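Local atomic coordinates of Lon211 (Mycobacterium tuberculosis, PDB entry 6VBK), a protein that forms the N-terminal domain of the ATP-dependent Lon protease, a part that probably helps to recognise and bind protein substrates for degradation. Residues T170-S175 and V196-L201; E10-P15 and G123-A128; P31-E36 and G93-A98. All blocks are in the same frame, centred on the assembly; numbering follows the deposited sequence.

Contact 1: residues T170-S175 and V196-L201; sequences TLADNS and VERLEL
Two flat groups, the Asp173 carboxylate and the Arg198 guanidinium, lie nearly parallel, their planes 19° apart. The carboxylate sits over one face of the guanidinium, and Ala172 CB lies at its edge, near its plane. Asp173 OD1 is 3.4 Å from Arg198 NE, and Asp173 OD2 is 3.6 Å from Arg198 NH2. No N-H of Arg198 points at OD1, so this salt bridge works by charge alone. The directed bonds go elsewhere: Arg198 NH2 bonds to Ser169 and NH1 to the carbonyl of Thr192, while Asp173 OD1 forms a salt bridge with Arg105. The buried carboxylate is thus shared by two arginines, whose own charges come close to each other; this probably keeps it ionised. The Arg198 chain bends at chi3 (-50°), which lays the guanidinium beside the carboxylate. Beside the charged pair the contact is apolar. Ala172 CB points at the other helix and meets Leu199 CD2 at 3.9 Å. Leu171 CD2 reaches the same methyl more loosely, at 4.5 Å. Ser175 OG bonds to Ala172 O at 2.6 Å. Helix 133-153 packs on Leu171 and Leu199. This is buried helix-helix packing, joining helices 168-173 and 195-207 in the helical part of the Lon N-terminal domain.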
# COMPACT_ATOMS: atom_id res chain seq x y z
N THR B 170 0.81 24.31 -1.14
CA THR B 170 2.16 24.83 -0.99
C THR B 170 2.16 26.13 -0.20
O THR B 170 3.06 26.38 0.61
CB THR B 170 2.80 25.03 -2.36
OG1 THR B 170 2.73 23.81 -3.11
CG2 THR B 170 4.26 25.45 -2.21
N LEU B 171 1.15 26.98 -0.42
CA LEU B 171 1.04 28.23 0.32
C LEU B 171 0.87 27.98 1.81
O LEU B 171 1.49 28.67 2.64
CB LEU B 171 -0.12 29.06 -0.22
CG LEU B 171 -0.51 30.31 0.56
CD1 LEU B 171 0.61 31.34 0.52
CD2 LEU B 171 -1.81 30.89 0.03
N ALA B 172 0.03 27.01 2.18
CA ALA B 172 -0.18 26.73 3.59
C ALA B 172 1.06 26.12 4.23
O ALA B 172 1.43 26.47 5.36
CB ALA B 172 -1.38 25.80 3.77
N ASP B 173 1.74 25.22 3.52
CA ASP B 173 2.93 24.57 4.05
C ASP B 173 4.13 25.49 4.14
O ASP B 173 5.11 25.15 4.82
CB ASP B 173 3.28 23.35 3.20
CG ASP B 173 2.33 22.19 3.44
OD1 ASP B 173 1.75 22.12 4.54
OD2 ASP B 173 2.16 21.35 2.53
N ASN B 174 4.10 26.66 3.49
CA ASN B 174 5.19 27.62 3.63
C ASN B 174 5.22 28.26 5.01
O ASN B 174 6.21 28.92 5.35
CB ASN B 174 5.09 28.69 2.55
CG ASN B 174 6.39 29.46 2.36
OD1 ASN B 174 6.57 30.55 2.91
ND2 ASN B 174 7.31 28.89 1.59
N SER B 175 4.17 28.08 5.81
CA SER B 175 4.14 28.59 7.18
C SER B 175 5.17 27.92 8.08
O SER B 175 5.41 28.42 9.19
CB SER B 175 2.74 28.42 7.77
OG SER B 175 2.33 27.06 7.72
N VAL B 196 -8.18 22.49 2.64
CA VAL B 196 -9.17 23.42 3.15
C VAL B 196 -9.02 23.58 4.66
O VAL B 196 -9.08 24.70 5.19
CB VAL B 196 -10.59 22.97 2.76
CG1 VAL B 196 -11.62 23.57 3.71
CG2 VAL B 196 -10.89 23.37 1.33
N GLU B 197 -8.80 22.47 5.37
CA GLU B 197 -8.63 22.53 6.82
C GLU B 197 -7.38 23.31 7.21
O GLU B 197 -7.41 24.13 8.12
CB GLU B 197 -8.59 21.13 7.40
CG GLU B 197 -9.91 20.37 7.36
CD GLU B 197 -9.78 18.96 7.89
OE1 GLU B 197 -9.19 18.10 7.19
OE2 GLU B 197 -10.24 18.70 9.02
N ARG B 198 -6.26 23.05 6.52
CA ARG B 198 -5.00 23.70 6.88
C ARG B 198 -5.09 25.21 6.71
O ARG B 198 -4.73 25.97 7.62
CB ARG B 198 -3.86 23.13 6.05
CG ARG B 198 -3.50 21.69 6.37
CD ARG B 198 -2.04 21.43 6.06
NE ARG B 198 -1.66 21.89 4.73
CZ ARG B 198 -1.81 21.17 3.62
NH1 ARG B 198 -2.32 19.95 3.69
NH2 ARG B 198 -1.43 21.67 2.46
N LEU B 199 -5.54 25.66 5.54
CA LEU B 199 -5.72 27.10 5.32
C LEU B 199 -6.66 27.69 6.36
O LEU B 199 -6.35 28.72 6.98
CB LEU B 199 -6.25 27.35 3.91
CG LEU B 199 -5.25 27.15 2.77
CD1 LEU B 199 -5.96 27.09 1.43
CD2 LEU B 199 -4.22 28.27 2.77
N GLU B 200 -7.79 27.03 6.59
CA GLU B 200 -8.72 27.45 7.64
C GLU B 200 -8.09 27.37 9.03
O GLU B 200 -8.51 28.11 9.93
CB GLU B 200 -9.99 26.60 7.54
CG GLU B 200 -10.85 26.79 6.31
CD GLU B 200 -12.03 25.85 6.29
OE1 GLU B 200 -12.07 24.92 7.13
OE2 GLU B 200 -12.92 26.00 5.42
N LEU B 201 -7.07 26.53 9.21
CA LEU B 201 -6.33 26.50 10.47
C LEU B 201 -5.34 27.66 10.55
O LEU B 201 -5.30 28.38 11.55
CB LEU B 201 -5.60 25.17 10.63
CG LEU B 201 -6.39 23.98 11.16
CD1 LEU B 201 -5.63 22.68 10.93
CD2 LEU B 201 -6.70 24.16 12.64

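Contact 2: residues E10-P15 and G123-A128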
# COMPACT_ATOMS: atom_id res chain seq x y z
N GLU B 10 0.16 2.78 -1.83
CA GLU B 10 1.45 2.13 -1.68
C GLU B 10 2.04 2.44 -0.31
O GLU B 10 1.90 3.55 0.21
CB GLU B 10 2.40 2.60 -2.79
CG GLU B 10 3.22 1.48 -3.41
CD GLU B 10 3.94 1.93 -4.67
OE1 GLU B 10 3.65 3.04 -5.16
OE2 GLU B 10 4.80 1.17 -5.17
N THR B 11 2.71 1.45 0.27
CA THR B 11 3.35 1.59 1.57
C THR B 11 4.86 1.73 1.38
O THR B 11 5.50 0.84 0.81
CB THR B 11 3.03 0.40 2.48
OG1 THR B 11 1.68 0.50 2.95
CG2 THR B 11 3.98 0.36 3.67
N LEU B 12 5.41 2.84 1.85
CA LEU B 12 6.84 3.09 1.77
C LEU B 12 7.55 2.65 3.04
O LEU B 12 6.96 2.57 4.12
CB LEU B 12 7.12 4.58 1.53
CG LEU B 12 6.98 5.13 0.11
CD1 LEU B 12 7.20 6.62 0.12
CD2 LEU B 12 7.97 4.45 -0.83
N THR B 13 8.84 2.36 2.90
CA THR B 13 9.71 2.04 4.03
C THR B 13 10.86 3.03 4.02
O THR B 13 11.64 3.08 3.06
CB THR B 13 10.22 0.60 3.95
OG1 THR B 13 9.12 -0.31 4.05
CG2 THR B 13 11.20 0.32 5.07
N LEU B 14 10.97 3.83 5.08
CA LEU B 14 11.92 4.93 5.13
C LEU B 14 12.60 4.96 6.49
O LEU B 14 12.00 4.57 7.50
CB LEU B 14 11.24 6.28 4.88
CG LEU B 14 10.52 6.44 3.54
CD1 LEU B 14 9.63 7.68 3.57
CD2 LEU B 14 11.52 6.52 2.40
N PRO B 15 13.85 5.42 6.55
CA PRO B 15 14.50 5.63 7.85
C PRO B 15 14.00 6.92 8.50
O PRO B 15 13.79 7.93 7.83
CB PRO B 15 15.98 5.72 7.49
CG PRO B 15 15.99 6.28 6.11
CD PRO B 15 14.75 5.75 5.43
N GLY B 123 5.24 3.55 5.89
CA GLY B 123 4.44 4.76 5.74
C GLY B 123 3.72 4.78 4.41
O GLY B 123 4.06 4.06 3.48
N THR B 124 2.70 5.65 4.35
CA THR B 124 1.85 5.78 3.17
C THR B 124 1.84 7.23 2.72
O THR B 124 1.52 8.12 3.51
CB THR B 124 0.43 5.31 3.47
OG1 THR B 124 0.45 3.92 3.84
CG2 THR B 124 -0.46 5.49 2.25
N VAL B 125 2.20 7.46 1.45
CA VAL B 125 2.11 8.80 0.90
C VAL B 125 0.66 9.25 0.89
O VAL B 125 -0.23 8.53 0.41
CB VAL B 125 2.71 8.84 -0.52
CG1 VAL B 125 2.67 10.26 -1.07
CG2 VAL B 125 4.13 8.31 -0.51
N LEU B 126 0.40 10.43 1.43
CA LEU B 126 -0.95 10.96 1.55
C LEU B 126 -1.26 11.83 0.34
O LEU B 126 -0.44 12.68 -0.05
CB LEU B 126 -1.11 11.73 2.85
CG LEU B 126 -0.79 10.86 4.06
CD1 LEU B 126 -0.72 11.66 5.35
CD2 LEU B 126 -1.80 9.73 4.18
N GLU B 127 -2.43 11.62 -0.25
CA GLU B 127 -2.78 12.28 -1.50
C GLU B 127 -2.78 13.80 -1.36
O GLU B 127 -3.05 14.35 -0.28
CB GLU B 127 -4.17 11.83 -1.98
CG GLU B 127 -4.19 10.50 -2.72
CD GLU B 127 -5.45 10.32 -3.54
OE1 GLU B 127 -5.39 10.51 -4.77
OE2 GLU B 127 -6.51 10.02 -2.95
N ALA B 128 -2.48 14.47 -2.46
CA ALA B 128 -2.65 15.90 -2.58
C ALA B 128 -3.75 16.15 -3.61
O ALA B 128 -3.46 16.47 -4.77
CB ALA B 128 -1.35 16.59 -3.00
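Glu10 opens the segment with its backbone. Its carbonyl O lies 3.7 Å from Thr124 CG2, a plain van der Waals contact. Thr11 follows and faces Thr124 as a loose antiparallel pair. Their side chains leave the same face of the sheet and cross obliquely. Both hydroxyls stand anti to their own carbonyl carbons, and Thr11 OG1 comes 3.7 Å from Thr124 OG1, too far for a bond. Thr11 OG1 has a weak hydrogen bond to Glu88 O of the second subunit instead. The Thr11 methyl CG2, anti to the backbone N, lies near the Gly123 carbonyl. Thr11 CA also gives a C-H contact to Gly123 O at 3.2 Å.

Leu12 is the centre of the pairing. It forms a hydrogen-bonded antiparallel pair with Gly123, and two backbone bonds close the ring. Leu12 N reaches Gly123 O at 2.4 Å, very short, and nearly along the C=O axis. Gly123 N returns a bond to Leu12 O at 2.7 Å, in the carbonyl plane. The Leu12 side chain leaves the face opposite to Thr11. Its CG is anti to the carbonyl carbon (chi1 -80°), and CD1 touches Val125 CG2 at 3.6 Å. That is the apolar side-chain contact of the pair. Past Leu12 the two strands stay paired, Leu14 bonding to Val121. On the Glu10 side the second segment leaves strand 9-19 after Val125.

The axes of the short strand segments 10-15 and 123-125 run at 123°, so the pairing is strongly twisted. The second subunit lies against the threonine face: Thr11 packs on its Gly89 and Thr124 on its Arg90. Strand 9-19 also pairs in parallel with strand 65-70. An N-terminal strand held between two partners in a curled mixed sheet belongs to the beta-rich part of the Lon substrate-binding domain, grouped with the PUA clan.

Contact 3: residues P31-E36 and G93-A98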
# COMPACT_ATOMS: atom_id res chain seq x y z
N PRO B 31 18.45 23.20 6.03
CA PRO B 31 19.70 22.51 6.32
C PRO B 31 19.56 21.57 7.51
O PRO B 31 18.66 21.69 8.34
CB PRO B 31 20.66 23.66 6.65
CG PRO B 31 19.77 24.67 7.28
CD PRO B 31 18.45 24.58 6.56
N LEU B 32 20.49 20.62 7.58
CA LEU B 32 20.53 19.64 8.66
C LEU B 32 21.93 19.63 9.25
O LEU B 32 22.90 19.32 8.55
CB LEU B 32 20.15 18.24 8.15
CG LEU B 32 18.73 18.09 7.59
CD1 LEU B 32 18.51 16.67 7.09
CD2 LEU B 32 17.70 18.46 8.64
N ASP B 33 22.03 19.96 10.53
CA ASP B 33 23.31 19.97 11.23
C ASP B 33 23.63 18.55 11.66
O ASP B 33 22.97 17.99 12.55
CB ASP B 33 23.25 20.92 12.42
CG ASP B 33 24.60 21.11 13.09
OD1 ASP B 33 25.59 20.51 12.63
OD2 ASP B 33 24.66 21.86 14.09
N LEU B 34 24.65 17.95 11.05
CA LEU B 34 25.05 16.58 11.35
C LEU B 34 26.13 16.49 12.41
O LEU B 34 26.63 15.39 12.68
CB LEU B 34 25.53 15.87 10.08
CG LEU B 34 24.69 15.99 8.80
CD1 LEU B 34 25.21 15.05 7.73
CD2 LEU B 34 23.22 15.72 9.08
N SER B 35 26.52 17.61 13.02
CA SER B 35 27.63 17.63 13.96
C SER B 35 27.22 17.01 15.29
O SER B 35 26.22 17.42 15.90
CB SER B 35 28.12 19.05 14.18
OG SER B 35 27.12 19.87 14.75
N GLU B 36 27.99 16.02 15.74
CA GLU B 36 27.79 15.37 17.04
C GLU B 36 26.35 14.87 17.19
O GLU B 36 25.77 14.90 18.28
CB GLU B 36 28.16 16.32 18.18
CG GLU B 36 29.62 16.73 18.19
CD GLU B 36 29.90 17.84 19.18
OE1 GLU B 36 29.31 17.82 20.28
OE2 GLU B 36 30.71 18.74 18.86
N GLY B 93 28.65 27.66 8.83
CA GLY B 93 29.27 27.69 10.14
C GLY B 93 30.39 26.69 10.34
O GLY B 93 31.05 26.72 11.39
N GLY B 94 30.64 25.82 9.37
CA GLY B 94 31.68 24.81 9.48
C GLY B 94 31.19 23.44 9.88
O GLY B 94 31.98 22.49 9.88
N GLU B 95 29.91 23.31 10.22
CA GLU B 95 29.38 22.02 10.64
C GLU B 95 29.23 21.08 9.45
O GLU B 95 28.97 21.53 8.32
CB GLU B 95 28.02 22.20 11.32
CG GLU B 95 27.99 23.22 12.45
CD GLU B 95 27.79 24.64 11.96
OE1 GLU B 95 27.73 24.85 10.73
OE2 GLU B 95 27.70 25.55 12.80
N PRO B 96 29.38 19.78 9.67
CA PRO B 96 28.96 18.81 8.64
C PRO B 96 27.45 18.89 8.46
O PRO B 96 26.70 18.83 9.43
CB PRO B 96 29.40 17.46 9.22
CG PRO B 96 29.47 17.69 10.70
CD PRO B 96 29.90 19.12 10.87
N GLY B 97 27.01 19.05 7.21
CA GLY B 97 25.63 19.39 6.95
C GLY B 97 25.05 18.61 5.80
O GLY B 97 25.75 17.92 5.05
N ALA B 98 23.73 18.72 5.68
CA ALA B 98 22.98 18.17 4.56
C ALA B 98 21.82 19.10 4.27
O ALA B 98 21.33 19.80 5.16
CB ALA B 98 22.48 16.75 4.85
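Asp33 OD1 is the best-held polar side-chain atom, gripped by two hydrogen bonds. Ser35 OG gives one at 2.7 Å and Ser35 N the other at 3.1 Å. Both donors come from above the carboxylate plane. The bond from Ser35 N makes an Asx turn, which bends the chain as strand 29-33 ends. Asp33 CG is anti to the backbone N (chi1 -173°), and this carries the carboxylate toward Glu95. OD1 then presses on Glu95 CB at 3.2 Å. The two acidic chains cross at about a right angle. The Glu95 chain bends at chi2 (84°), and its end leads away, so Asp33 OD2 and Glu95 OE2 stay 5.0 Å apart. The like charges might raise the affinity for a proton slightly, though the two bonds to OD1 would work against this in Asp33.

Three backbone bonds join the segments. Leu32 and Ala98 form a hydrogen-bonded antiparallel pair: Leu32 N gives to Ala98 O at 2.7 Å, and Ala98 N gives to Leu32 O, on a lone pair, at 3.0 Å. Leu34 N adds a third to Pro96 O at 2.8 Å, past the end of strand 29-33. Between them Asp33 faces Gly97, which has no side chain. Ser35 CB rests on Pro96 CD at 3.8 Å. Leu34 CB meets Pro96 CB, and its CD1 meets Ala98 CB.

The pairing sets strand 29-33 beside the start of strand 96-112. Helix 38-50 packs against it, with Val40 and Ile44 on Leu34 and Ile44 on Ala98. Gly97 is also backbone-bonded to Gly89, just after strand 79-88.

Overall arrangement
All three contacts lie in one Lon substrate-binding domain. Along the chain contact 3 is nested inside the loop closed by contact 2, and contact 1 follows both. Contacts 2 and 3 belong to the same mixed sheet, where strands 120-125 and 96-112 are neighbours. Their centres are about 27 Å apart, with nearest atoms about 10 Å apart. Contact 1 joins two helices of the C-terminal part; its centre is about 21 Å from that of contact 2 and about 29 Å from that of contact 3. Contacts 1 and 3 stand on opposite sides of the chain's centre. The domain is thus a beta-rich part followed by a helical part.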